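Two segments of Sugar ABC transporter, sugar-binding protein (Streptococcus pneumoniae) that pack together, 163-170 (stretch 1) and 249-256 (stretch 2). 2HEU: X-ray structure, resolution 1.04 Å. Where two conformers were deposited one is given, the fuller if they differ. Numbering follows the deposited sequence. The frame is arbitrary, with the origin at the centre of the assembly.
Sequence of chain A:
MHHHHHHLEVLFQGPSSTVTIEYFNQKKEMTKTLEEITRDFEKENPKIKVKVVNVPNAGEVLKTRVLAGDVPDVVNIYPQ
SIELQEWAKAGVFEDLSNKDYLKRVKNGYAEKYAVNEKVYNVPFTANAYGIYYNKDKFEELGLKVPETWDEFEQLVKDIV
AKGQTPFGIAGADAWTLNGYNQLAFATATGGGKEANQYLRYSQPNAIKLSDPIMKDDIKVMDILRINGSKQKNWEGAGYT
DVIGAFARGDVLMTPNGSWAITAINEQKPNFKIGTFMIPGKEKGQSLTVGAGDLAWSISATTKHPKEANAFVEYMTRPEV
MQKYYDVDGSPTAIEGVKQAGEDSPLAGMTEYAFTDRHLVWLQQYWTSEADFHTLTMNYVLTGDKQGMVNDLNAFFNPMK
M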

# COMPACT_ATOMS: atom_id res chain seq x y z
N GLY A 163 16.72 -14.03 -24.57
CA GLY A 163 15.65 -14.88 -24.92
C GLY A 163 14.71 -15.21 -23.77
O GLY A 163 14.09 -16.28 -23.80
N GLN A 164 14.55 -14.33 -22.81
CA GLN A 164 13.57 -14.57 -21.81
C GLN A 164 12.73 -13.31 -21.69
O GLN A 164 12.99 -12.29 -22.32
CB GLN A 164 14.23 -14.98 -20.52
CG GLN A 164 14.94 -16.28 -20.62
CD GLN A 164 15.38 -16.84 -19.23
OE1 GLN A 164 14.52 -17.03 -18.33
NE2 GLN A 164 16.66 -17.11 -19.08
N THR A 165 11.66 -13.45 -20.91
CA THR A 165 10.62 -12.43 -20.85
C THR A 165 10.80 -11.61 -19.60
O THR A 165 10.68 -12.12 -18.50
CB THR A 165 9.24 -13.06 -20.85
OG1 THR A 165 9.07 -13.88 -21.99
CG2 THR A 165 8.15 -11.97 -20.83
N PRO A 166 11.04 -10.29 -19.76
CA PRO A 166 11.27 -9.44 -18.58
C PRO A 166 10.08 -9.42 -17.62
O PRO A 166 10.28 -9.61 -16.43
CB PRO A 166 11.56 -8.05 -19.19
CG PRO A 166 12.13 -8.35 -20.53
CD PRO A 166 11.42 -9.58 -21.00
N PHE A 167 8.87 -9.12 -18.15
CA PHE A 167 7.76 -8.85 -17.29
C PHE A 167 6.55 -9.70 -17.55
O PHE A 167 6.19 -9.98 -18.68
CB PHE A 167 7.22 -7.37 -17.48
CG PHE A 167 8.25 -6.30 -17.15
CD1 PHE A 167 8.69 -6.07 -15.86
CD2 PHE A 167 8.69 -5.48 -18.18
CE1 PHE A 167 9.56 -5.04 -15.58
CE2 PHE A 167 9.59 -4.42 -17.87
CZ PHE A 167 10.00 -4.22 -16.61
N GLY A 168 5.84 -10.01 -16.45
CA GLY A 168 4.42 -10.36 -16.51
C GLY A 168 3.59 -9.12 -16.22
O GLY A 168 3.68 -8.55 -15.16
N ILE A 169 2.79 -8.70 -17.18
CA ILE A 169 1.91 -7.54 -17.06
C ILE A 169 0.46 -8.04 -17.26
O ILE A 169 0.16 -8.75 -18.22
CB ILE A 169 2.23 -6.42 -18.07
CG1 ILE A 169 3.67 -5.92 -17.87
CG2 ILE A 169 1.26 -5.28 -17.97
CD1 ILE A 169 3.99 -5.26 -16.55
N ALA A 170 -0.37 -7.65 -16.32
CA ALA A 170 -1.77 -8.08 -16.32
C ALA A 170 -2.60 -7.02 -17.11
O ALA A 170 -3.21 -6.15 -16.51
CB ALA A 170 -2.31 -8.21 -14.88
N GLY A 249 8.43 -19.04 -13.25
CA GLY A 249 9.69 -18.64 -13.87
C GLY A 249 9.55 -18.31 -15.30
O GLY A 249 10.55 -18.19 -16.03
N ASP A 250 8.33 -18.08 -15.79
CA ASP A 250 8.06 -17.75 -17.20
C ASP A 250 8.32 -16.27 -17.54
O ASP A 250 8.51 -15.96 -18.71
CB ASP A 250 6.67 -18.14 -17.59
CG ASP A 250 6.44 -19.70 -17.60
OD1 ASP A 250 7.43 -20.48 -17.59
OD2 ASP A 250 5.25 -20.08 -17.64
N VAL A 251 8.28 -15.43 -16.52
CA VAL A 251 8.69 -14.04 -16.64
C VAL A 251 9.62 -13.78 -15.48
O VAL A 251 9.50 -14.40 -14.42
CB VAL A 251 7.49 -13.06 -16.61
CG1 VAL A 251 6.57 -13.35 -17.77
CG2 VAL A 251 6.78 -13.08 -15.26
N LEU A 252 10.63 -12.87 -15.67
CA LEU A 252 11.63 -12.66 -14.64
C LEU A 252 11.22 -11.65 -13.59
O LEU A 252 11.86 -11.66 -12.50
CB LEU A 252 12.96 -12.27 -15.23
CG LEU A 252 13.61 -13.40 -16.11
CD1 LEU A 252 15.07 -13.01 -16.39
CD2 LEU A 252 13.42 -14.80 -15.66
N MET A 253 10.24 -10.82 -13.87
CA MET A 253 9.82 -9.73 -13.01
C MET A 253 8.34 -9.49 -13.13
O MET A 253 7.71 -9.75 -14.17
CB MET A 253 10.51 -8.41 -13.43
CG MET A 253 12.01 -8.39 -13.21
SD MET A 253 12.80 -6.84 -13.73
CE MET A 253 12.71 -7.06 -15.53
N THR A 254 7.75 -8.90 -12.08
CA THR A 254 6.41 -8.33 -12.21
C THR A 254 6.25 -7.20 -11.28
O THR A 254 6.68 -7.29 -10.12
CB THR A 254 5.30 -9.42 -12.04
OG1 THR A 254 4.05 -8.89 -12.49
CG2 THR A 254 5.16 -9.97 -10.67
N PRO A 255 5.67 -6.06 -11.69
CA PRO A 255 5.47 -4.91 -10.80
C PRO A 255 4.21 -5.11 -10.01
O PRO A 255 3.12 -5.32 -10.57
CB PRO A 255 5.33 -3.73 -11.80
CG PRO A 255 4.67 -4.39 -13.02
CD PRO A 255 5.27 -5.76 -13.10
N ASN A 256 4.31 -5.02 -8.70
CA ASN A 256 3.06 -5.19 -7.90
C ASN A 256 3.35 -4.77 -6.43
O ASN A 256 4.47 -4.37 -6.07
CB ASN A 256 2.54 -6.63 -8.01
CG ASN A 256 1.03 -6.67 -8.13
OD1 ASN A 256 0.49 -7.12 -9.22
ND2 ASN A 256 0.33 -6.21 -7.18
O HOH W 1 11.16 -15.96 -19.74

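Gly-163 makes no contact with the second stretch. The approach begins at Gln-164, whose CA-to-CB bond points toward it and whose side chain packs near Leu-252.

At Thr-165 the backbones are joined. A water accepts from Thr-165 N at 2.8 Å and donates to Asp-250 O at 2.8 Å, bridging a gap too wide for a direct bond. Leu-252 N then donates to Thr-165 O at 2.9 Å, with a fairly straight N-H...O angle of 156°. Thr-165 O also receives a CA-H...O contact from Val-251 CA at 3.3 Å. The side chains meet where Thr-165 CG2 lies 3.7 Å from Val-251 CG1.

Pro-166 has no amide hydrogen to give, but its carbonyl accepts. Met-253 N lies 2.8 Å from Pro-166 O, yet the angle of 117° makes this bond weak. Pro-166 CB also touches Met-253 CE at 4.0 Å.

Phe-167 and Met-253 form a single beta bridge, with their CA atoms 4.8 Å apart. Phe-167 CA approaches Met-253 O at 3.2 Å, a CA-H...O contact. The Phe-167 CA-to-CB bond points away overall, but the ring end comes nearer. Met-253 CE sits 4.2 Å from the ring centroid of Phe-167, off-centre, in a CH-pi contact. Met-253 SD is farther off, 5.1 Å from the centroid of the Phe-167 ring and oblique.

Gly-168 N donates to Met-253 O at 3.0 Å and 161°, so this carbonyl serves two neighbouring residues. Thr-254 OG1 donates to Gly-168 O at 2.7 Å, adding a side-chain bond to the backbone ones. An ideal CB on Gly-168 would fall 3.1 Å from Val-251 CG2, which is tight; the bare glycine lets that methyl pack close.

Ile-169 ends the contact with an apolar touch, its CD1 lying 3.7 Å from Pro-255 CG. Ala-170 is out of reach.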